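Local coordinates for protein IMPACT family member YigZ (Escherichia coli, PDB 1VI7) that is of unknown function but may bind anions or guanyl ribonucleotides and hydrolyse ribonucleoside triphosphates, at residues H54-W59 against K118-G123; K84-Q89 against G122-A127; A30-D33 against A37-A40; L158-G163 against S189-D194. All coordinates share one frame; numbering follows the deposited sequence.

Interaction 1. Residues H54-W59 against K118-G123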
# COMPACT_ATOMS: atom_id res chain seq x y z
N HIS A 54 -8.70 -2.22 -23.48
CA HIS A 54 -7.56 -1.80 -22.68
C HIS A 54 -7.83 -1.81 -21.19
O HIS A 54 -8.99 -1.78 -20.75
CB HIS A 54 -7.07 -0.40 -23.10
CG HIS A 54 -6.79 -0.26 -24.56
ND1 HIS A 54 -5.69 -0.80 -25.18
CD2 HIS A 54 -7.53 0.30 -25.55
CE1 HIS A 54 -5.76 -0.58 -26.47
NE2 HIS A 54 -6.87 0.10 -26.73
N HIS A 55 -6.77 -2.02 -20.41
CA HIS A 55 -6.79 -2.06 -18.96
C HIS A 55 -5.53 -1.41 -18.37
O HIS A 55 -4.66 -2.07 -17.81
CB HIS A 55 -6.97 -3.47 -18.41
CG HIS A 55 -8.13 -4.25 -18.95
ND1 HIS A 55 -8.06 -4.90 -20.18
CD2 HIS A 55 -9.41 -4.41 -18.53
CE1 HIS A 55 -9.22 -5.46 -20.46
NE2 HIS A 55 -10.06 -5.18 -19.48
N CYS A 56 -5.43 -0.10 -18.46
CA CYS A 56 -4.33 0.71 -17.99
C CYS A 56 -4.23 0.79 -16.48
O CYS A 56 -5.22 0.75 -15.74
CB CYS A 56 -4.42 2.08 -18.65
SG CYS A 56 -5.11 2.03 -20.35
N VAL A 57 -3.01 0.82 -15.93
CA VAL A 57 -2.76 0.71 -14.51
C VAL A 57 -1.85 1.80 -13.97
O VAL A 57 -0.97 2.23 -14.72
CB VAL A 57 -1.98 -0.63 -14.25
CG1 VAL A 57 -1.82 -0.93 -12.77
CG2 VAL A 57 -2.60 -1.79 -15.00
N ALA A 58 -1.71 1.89 -12.66
CA ALA A 58 -0.83 2.86 -12.00
C ALA A 58 -0.94 2.64 -10.49
O ALA A 58 -2.05 2.24 -10.08
CB ALA A 58 -1.31 4.27 -12.31
N TRP A 59 0.11 2.89 -9.72
CA TRP A 59 0.02 2.68 -8.28
C TRP A 59 1.14 3.40 -7.54
O TRP A 59 2.04 3.92 -8.19
CB TRP A 59 0.02 1.19 -7.96
CG TRP A 59 1.28 0.43 -8.23
CD1 TRP A 59 2.42 0.44 -7.48
CD2 TRP A 59 1.54 -0.48 -9.30
NE1 TRP A 59 3.37 -0.38 -8.03
CE2 TRP A 59 2.85 -0.95 -9.15
CE3 TRP A 59 0.78 -0.93 -10.39
CZ2 TRP A 59 3.44 -1.87 -10.03
CZ3 TRP A 59 1.36 -1.83 -11.27
CH2 TRP A 59 2.67 -2.31 -11.07
N LYS A 118 -7.20 12.91 -20.97
CA LYS A 118 -8.30 13.34 -20.10
C LYS A 118 -9.20 12.17 -19.71
O LYS A 118 -9.95 12.23 -18.72
CB LYS A 118 -9.07 14.50 -20.67
CG LYS A 118 -8.30 15.51 -21.48
CD LYS A 118 -7.86 16.76 -20.73
CE LYS A 118 -6.82 17.53 -21.53
NZ LYS A 118 -7.33 17.98 -22.86
N ALA A 119 -9.09 11.05 -20.41
CA ALA A 119 -9.92 9.90 -20.12
C ALA A 119 -9.27 9.03 -19.05
O ALA A 119 -9.95 8.38 -18.25
CB ALA A 119 -10.23 9.10 -21.35
N TYR A 120 -7.95 9.05 -19.01
CA TYR A 120 -7.21 8.25 -18.06
C TYR A 120 -6.84 9.05 -16.83
O TYR A 120 -7.20 8.63 -15.73
CB TYR A 120 -5.98 7.67 -18.76
CG TYR A 120 -6.38 6.56 -19.72
CD1 TYR A 120 -6.84 5.36 -19.18
CD2 TYR A 120 -6.36 6.71 -21.10
CE1 TYR A 120 -7.23 4.34 -20.01
CE2 TYR A 120 -6.78 5.70 -21.93
CZ TYR A 120 -7.20 4.50 -21.38
OH TYR A 120 -7.60 3.46 -22.18
N GLY A 121 -6.10 10.14 -17.01
CA GLY A 121 -5.73 11.00 -15.90
C GLY A 121 -7.02 11.44 -15.19
O GLY A 121 -7.28 11.11 -14.03
N GLY A 122 -7.92 12.04 -15.96
CA GLY A 122 -9.21 12.48 -15.50
C GLY A 122 -10.04 11.41 -14.82
O GLY A 122 -10.87 11.70 -13.96
N GLY A 123 -9.98 10.18 -15.32
CA GLY A 123 -10.70 9.05 -14.76
C GLY A 123 -10.22 8.82 -13.33
O GLY A 123 -11.04 8.83 -12.41

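Interaction 2. Residues K84-Q89 against G122-A127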
# COMPACT_ATOMS: atom_id res chain seq x y z
N LYS A 84 1.25 7.43 -17.18
CA LYS A 84 1.76 8.48 -16.31
C LYS A 84 0.66 9.40 -15.83
O LYS A 84 0.55 9.62 -14.62
CB LYS A 84 2.93 9.19 -16.96
CG LYS A 84 4.31 8.69 -16.61
N PRO A 85 -0.20 9.92 -16.70
CA PRO A 85 -1.30 10.78 -16.30
C PRO A 85 -1.99 10.26 -15.05
O PRO A 85 -2.05 11.01 -14.06
CB PRO A 85 -2.22 10.77 -17.49
CG PRO A 85 -1.35 10.53 -18.64
CD PRO A 85 -0.18 9.72 -18.15
N MET A 86 -2.39 8.98 -15.03
CA MET A 86 -3.07 8.44 -13.84
C MET A 86 -2.14 8.33 -12.66
O MET A 86 -2.55 8.55 -11.51
CB MET A 86 -3.85 7.23 -14.11
CG MET A 86 -3.28 5.94 -14.56
SD MET A 86 -4.50 4.67 -14.92
CE MET A 86 -4.90 4.94 -16.61
N LEU A 87 -0.85 8.12 -12.88
CA LEU A 87 0.07 8.08 -11.72
C LEU A 87 0.16 9.44 -11.05
O LEU A 87 0.08 9.58 -9.81
CB LEU A 87 1.40 7.56 -12.19
CG LEU A 87 2.63 7.37 -11.35
CD1 LEU A 87 3.37 8.68 -11.16
CD2 LEU A 87 2.28 6.72 -10.01
N ALA A 88 0.23 10.52 -11.82
CA ALA A 88 0.39 11.86 -11.26
C ALA A 88 -0.76 12.31 -10.37
O ALA A 88 -0.56 13.14 -9.49
CB ALA A 88 0.72 12.84 -12.34
N GLN A 89 -1.96 11.83 -10.66
CA GLN A 89 -3.12 12.00 -9.79
C GLN A 89 -2.84 11.30 -8.45
O GLN A 89 -2.78 11.91 -7.38
CB GLN A 89 -4.37 11.46 -10.46
CG GLN A 89 -4.81 12.12 -11.75
CD GLN A 89 -5.11 13.59 -11.64
OE1 GLN A 89 -5.91 14.04 -10.82
NE2 GLN A 89 -4.41 14.43 -12.39
N GLY A 122 -7.92 12.04 -15.96
CA GLY A 122 -9.21 12.48 -15.50
C GLY A 122 -10.04 11.41 -14.82
O GLY A 122 -10.87 11.70 -13.96
N GLY A 123 -9.98 10.18 -15.32
CA GLY A 123 -10.70 9.05 -14.76
C GLY A 123 -10.22 8.82 -13.33
O GLY A 123 -11.04 8.83 -12.41
N VAL A 124 -8.89 8.81 -13.14
CA VAL A 124 -8.37 8.62 -11.78
C VAL A 124 -8.72 9.84 -10.93
O VAL A 124 -9.17 9.68 -9.77
CB VAL A 124 -6.89 8.29 -11.75
CG1 VAL A 124 -6.33 8.04 -10.37
CG2 VAL A 124 -6.68 7.03 -12.59
N ASN A 125 -8.82 10.99 -11.58
CA ASN A 125 -9.21 12.19 -10.88
C ASN A 125 -10.62 12.13 -10.30
O ASN A 125 -10.84 12.60 -9.18
CB ASN A 125 -9.11 13.39 -11.85
CG ASN A 125 -9.31 14.69 -11.09
OD1 ASN A 125 -10.46 15.06 -10.85
ND2 ASN A 125 -8.21 15.27 -10.64
N GLN A 126 -11.58 11.61 -11.03
CA GLN A 126 -12.96 11.59 -10.59
C GLN A 126 -13.17 10.64 -9.42
O GLN A 126 -13.91 10.91 -8.48
CB GLN A 126 -13.89 11.17 -11.74
CG GLN A 126 -13.99 12.17 -12.87
CD GLN A 126 -14.27 13.57 -12.33
OE1 GLN A 126 -13.56 14.50 -12.72
NE2 GLN A 126 -15.15 13.63 -11.34
N ALA A 127 -12.55 9.47 -9.57
CA ALA A 127 -12.62 8.38 -8.62
C ALA A 127 -12.10 8.86 -7.26
O ALA A 127 -12.65 8.61 -6.20
CB ALA A 127 -11.73 7.24 -9.10

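Interaction 3. Residues A30-D33 against A37-A40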
# COMPACT_ATOMS: atom_id res chain seq x y z
N ALA A 30 -8.66 1.10 -5.13
CA ALA A 30 -8.71 0.09 -4.08
C ALA A 30 -7.45 0.13 -3.22
O ALA A 30 -6.42 0.56 -3.71
CB ALA A 30 -8.75 -1.29 -4.76
N HIS A 31 -7.49 -0.40 -2.01
CA HIS A 31 -6.30 -0.44 -1.14
C HIS A 31 -5.36 -1.56 -1.54
O HIS A 31 -5.77 -2.72 -1.68
CB HIS A 31 -6.73 -0.63 0.31
CG HIS A 31 -5.62 -0.89 1.28
ND1 HIS A 31 -5.27 -2.15 1.70
CD2 HIS A 31 -4.79 -0.05 1.94
CE1 HIS A 31 -4.28 -2.07 2.57
NE2 HIS A 31 -3.96 -0.79 2.74
N THR A 32 -4.09 -1.26 -1.78
CA THR A 32 -3.11 -2.26 -2.21
C THR A 32 -1.76 -2.04 -1.52
O THR A 32 -0.96 -1.23 -1.97
CB THR A 32 -2.83 -2.22 -3.72
OG1 THR A 32 -2.27 -0.95 -4.07
CG2 THR A 32 -4.05 -2.50 -4.56
N ASP A 33 -1.52 -2.75 -0.41
CA ASP A 33 -0.20 -2.57 0.23
C ASP A 33 0.79 -3.53 -0.48
O ASP A 33 0.55 -4.73 -0.60
CB ASP A 33 -0.19 -2.74 1.72
CG ASP A 33 1.14 -2.52 2.40
OD1 ASP A 33 1.20 -2.49 3.65
OD2 ASP A 33 2.17 -2.38 1.69
N ALA A 37 -0.06 -6.90 -4.12
CA ALA A 37 -1.40 -6.36 -3.90
C ALA A 37 -1.89 -5.63 -5.14
O ALA A 37 -2.97 -5.93 -5.65
CB ALA A 37 -1.40 -5.45 -2.69
N ALA A 38 -1.07 -4.72 -5.66
CA ALA A 38 -1.43 -4.01 -6.89
C ALA A 38 -1.77 -4.99 -8.01
O ALA A 38 -2.83 -4.99 -8.65
CB ALA A 38 -0.26 -3.13 -7.30
N LYS A 39 -0.84 -5.91 -8.25
CA LYS A 39 -1.03 -6.92 -9.29
C LYS A 39 -2.25 -7.79 -9.02
O LYS A 39 -2.96 -8.19 -9.94
CB LYS A 39 0.22 -7.79 -9.37
CG LYS A 39 0.31 -8.56 -10.68
CD LYS A 39 1.61 -8.19 -11.41
CE LYS A 39 1.51 -6.75 -11.92
NZ LYS A 39 0.41 -6.62 -12.92
N ALA A 40 -2.46 -8.12 -7.74
CA ALA A 40 -3.61 -8.88 -7.33
C ALA A 40 -4.91 -8.49 -8.00
O ALA A 40 -5.52 -9.32 -8.69
CB ALA A 40 -3.76 -8.79 -5.81

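Interaction 4. Residues L158-G163 against S189-D194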
# COMPACT_ATOMS: atom_id res chain seq x y z
N LEU A 158 4.23 -8.82 23.82
CA LEU A 158 4.27 -8.20 22.52
C LEU A 158 2.87 -7.95 21.96
O LEU A 158 2.52 -6.85 21.54
CB LEU A 158 5.03 -9.15 21.58
CG LEU A 158 5.72 -8.53 20.37
CD1 LEU A 158 6.67 -7.43 20.80
CD2 LEU A 158 6.44 -9.59 19.55
N GLY A 159 2.06 -9.01 21.98
CA GLY A 159 0.71 -8.99 21.52
C GLY A 159 -0.20 -8.12 22.35
O GLY A 159 -1.18 -7.55 21.84
N GLN A 160 0.10 -7.95 23.64
CA GLN A 160 -0.68 -7.07 24.49
C GLN A 160 -0.41 -5.60 24.15
O GLN A 160 -1.07 -4.74 24.71
CB GLN A 160 -0.39 -7.26 25.97
CG GLN A 160 -1.01 -8.50 26.57
CD GLN A 160 -0.14 -9.05 27.68
OE1 GLN A 160 0.19 -8.33 28.62
NE2 GLN A 160 0.26 -10.31 27.54
N CYS A 161 0.70 -5.34 23.49
CA CYS A 161 1.05 -3.97 23.13
C CYS A 161 0.89 -3.76 21.65
O CYS A 161 1.54 -2.92 21.05
CB CYS A 161 2.47 -3.61 23.59
SG CYS A 161 2.66 -3.67 25.37
N ASP A 162 0.04 -4.61 21.05
CA ASP A 162 -0.21 -4.47 19.61
C ASP A 162 1.12 -4.62 18.87
O ASP A 162 1.35 -3.88 17.93
CB ASP A 162 -0.78 -3.09 19.30
CG ASP A 162 -2.13 -2.85 19.97
OD1 ASP A 162 -2.95 -3.80 20.04
OD2 ASP A 162 -2.33 -1.74 20.48
N GLY A 163 1.96 -5.53 19.34
CA GLY A 163 3.24 -5.80 18.77
C GLY A 163 3.18 -7.10 17.97
O GLY A 163 2.33 -7.95 18.21
N SER A 189 8.67 -1.82 27.25
CA SER A 189 9.96 -1.92 27.92
C SER A 189 9.70 -2.17 29.41
O SER A 189 10.25 -3.13 29.95
CB SER A 189 10.80 -0.67 27.72
OG SER A 189 11.30 -0.52 26.41
N ALA A 190 8.86 -1.36 30.03
CA ALA A 190 8.52 -1.56 31.45
C ALA A 190 8.01 -2.98 31.67
O ALA A 190 8.53 -3.74 32.48
CB ALA A 190 7.47 -0.57 31.89
N LYS A 191 6.96 -3.35 30.92
CA LYS A 191 6.44 -4.70 31.06
C LYS A 191 7.59 -5.70 30.93
O LYS A 191 7.65 -6.64 31.72
CB LYS A 191 5.36 -5.02 30.05
CG LYS A 191 3.94 -4.89 30.57
CD LYS A 191 3.06 -4.13 29.58
CE LYS A 191 2.21 -5.05 28.72
NZ LYS A 191 1.10 -5.64 29.52
N LEU A 192 8.46 -5.50 29.96
CA LEU A 192 9.57 -6.38 29.63
C LEU A 192 10.55 -6.48 30.79
O LEU A 192 10.95 -7.56 31.21
CB LEU A 192 10.29 -5.85 28.41
CG LEU A 192 10.97 -6.76 27.42
CD1 LEU A 192 10.02 -7.53 26.54
CD2 LEU A 192 11.91 -5.93 26.54
N ALA A 193 10.93 -5.32 31.31
CA ALA A 193 11.86 -5.27 32.44
C ALA A 193 11.26 -5.96 33.64
O ALA A 193 11.91 -6.79 34.27
CB ALA A 193 12.28 -3.83 32.71
N ASP A 194 9.99 -5.79 33.94
CA ASP A 194 9.43 -6.43 35.13
C ASP A 194 9.37 -7.93 34.97
O ASP A 194 9.55 -8.63 35.97
CB ASP A 194 8.10 -5.85 35.57
CG ASP A 194 8.22 -4.47 36.20
OD1 ASP A 194 9.32 -3.86 36.19
OD2 ASP A 194 7.22 -3.97 36.76

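Interaction 1. Residues H54-W59 against K118-G123
Cys-56 and Tyr-120 carry this contact, a sulfur-aromatic pairing between the chain leading into a strand and the helix lying over it. The sulfur lies 3.9 Å from the centre of the Tyr-120 ring and 44° off its normal, so it approaches obliquely at the phenol end. Its nearest ring atoms are CE1, 3.2 Å from Cys-56 SG, and CZ, 3.4 Å from the same sulfur; Cys-56 CB follows CE1 at 3.9 Å. Tyr-120 holds CG anti to its carbonyl carbon (chi1 -73°), which swings the ring off the helix and down onto the cysteine. This is the buried, close-packed part. Toward partly exposed His-54 the fit is looser: Tyr-120 OH comes no nearer than 4.0 Å to His-54 CB, and each residue's polar group is held by another partner, OH by Glu-77 OE1 and His-54 ND1 by the carbonyl of Asp-75. A leucine in place of Tyr-120 would probably leave Cys-56 SG without its aromatic partner and Glu-77 without the phenol hydroxyl. Around the pair, Cys-56 is backbone-bonded to Val-102 of strand 98-105, and Tyr-120 rests on Val-102 and Arg-104 of that strand. Met-86 of helix 84-93 touches both Cys-56 and Tyr-120, so strand 57-60 and its neighbour 98-105 are covered here by helices 84-93 and 113-128.

Interaction 2. Residues K84-Q89 against G122-A127
Val-124 meets Met-86 and Gln-89 with its two methyl branches, one to each. CG2 of Val-124 lies 3.2 Å from Met-86 CB and 4.0 Å from Met-86 SD, the two side chains crossing at about a right angle. CG1 turns to the next helical turn, 3.9 Å from Gln-89 CB. Beside this apolar contact Asn-125 ND2 donates a hydrogen bond to Gln-89 OE1 over 2.6 Å, with an N-H...O angle of 161°. The oxygen lies close to the amide plane of Asn-125, whereas the nitrogen is tilted out of the carbonyl plane of Gln-89, and the two amide planes are well apart from coplanar. The bond is possible because Gln-89 folds back at chi2 (-60°), bringing its amide across to Asn-125, where OE1 also comes within 3.4 Å of Asn-125 CB. An alanine at Gln-89 would probably leave the Asn-125 amide without this acceptor and open a gap beside it. The helical backbones set these positions: the two segments run nearly parallel, their axes 8.3 Å apart at closest approach and 27° from alignment. Farther out, Met-86 reaches Val-102, and Val-124 touches Thr-27 and Ala-100, so helices 84-93 and 113-128 lie side by side on strands 23-31 and 98-105 of the five-stranded antiparallel sheet.

Interaction 3. Residues A30-D33 against A37-A40
Thr-32 faces Ala-37 and Ala-38 where strand 23-31 gives way to helix 34-48, side-chain carbons packing largely against the backbone of the other segment. The beta carbons of Thr-32 and Ala-37 point at each other and come to 3.7 Å. Thr-32 CB also stands 3.6 Å from Ala-38 N. Its methyl group slides past this point along the helix backbone, with CG2 3.8 Å from both Ala-37 O and Ala-38 CA. The hydroxyl takes another course: OG1 lies between the backbone N and the carbonyl carbon (chi1 62°), and is hydrogen-bonded to Thr-99 OG1 rather than to the helix. Ala-37 CB fits against the backbone following Thr-32, near the Asp-33 amide and carbonyl, while the side chain of Asp-33 leaves its CA away from the helix. No hydrogen bond crosses between the two segments; the contact is van der Waals packing. Thr-32 also pairs through its backbone with Glu-97, at the entrance to strand 98-105. Phe-41, one turn further along helix 34-48, touches Ala-30 and Thr-32, so the helix starts folded back over the end of strand 23-31.

Interaction 4. Residues L158-G163 against S189-D194
In a ferredoxin-like beta-alpha-beta-beta-alpha-beta domain, the two helices on the sheet are bridged near the end of the first by Lys-191, which reaches over from the second to Gln-160 and Cys-161. Lys-191 NZ donates a hydrogen bond to Gln-160 OE1 over 3.0 Å. The ammonium lies moderately out of the carbonyl plane, tilted 21° from it, and the C=O...N angle is 147°. The lysine chain bends at chi2, chi3 and chi4 on its way, so its methylene CE passes Cys-161 SG at 3.7 Å before the nitrogen turns to the amide. Gln-160 holds its CG anti to the carbonyl carbon (chi1 -76°), and the side chain runs out to meet the lysine. A long, weak ion pair to Glu-187 gives NZ a second, anionic neighbour. The backbone that presents Gln-160 and Cys-161 is a Schellman motif. Asp-162, with positive phi, is its C-prime residue: Gly-163 N bonds to Leu-158 O, and Asp-162 N makes a weak bond to Gly-159 O. Leu-158 O also accepts from Cys-161 N at 3.1 Å, the two donors arriving from opposite faces of the carbonyl. The Asp-162 carboxylate forms a salt bridge with Lys-184. On the buried side Cys-161 and Leu-158 pack on Phe-188 of helix 185-196.

Interactions 1, 2 and 3 belong to the same five-stranded antiparallel sheet and its helices, while interaction 4 lies in a separate four-stranded domain. Interactions 1 and 2 have centres 6 Å apart; 54-59 and then 84-89 both pair with the later helix 113-128, sharing Gly-122 and Gly-123, and they touch through Tyr-120 CD1 and Met-86 CE at 3.2 Å. Interaction 3, centred 16 Å from interaction 1, comes first in the chain and meets it where Ala-38 CB packs on Trp-59 CD2 at 3.8 Å. Interaction 4 is last, its centre 32 to 46 Å from the others and nearest to interaction 3. No contact joins it to them; these contacts therefore lie wholly within one domain or the other.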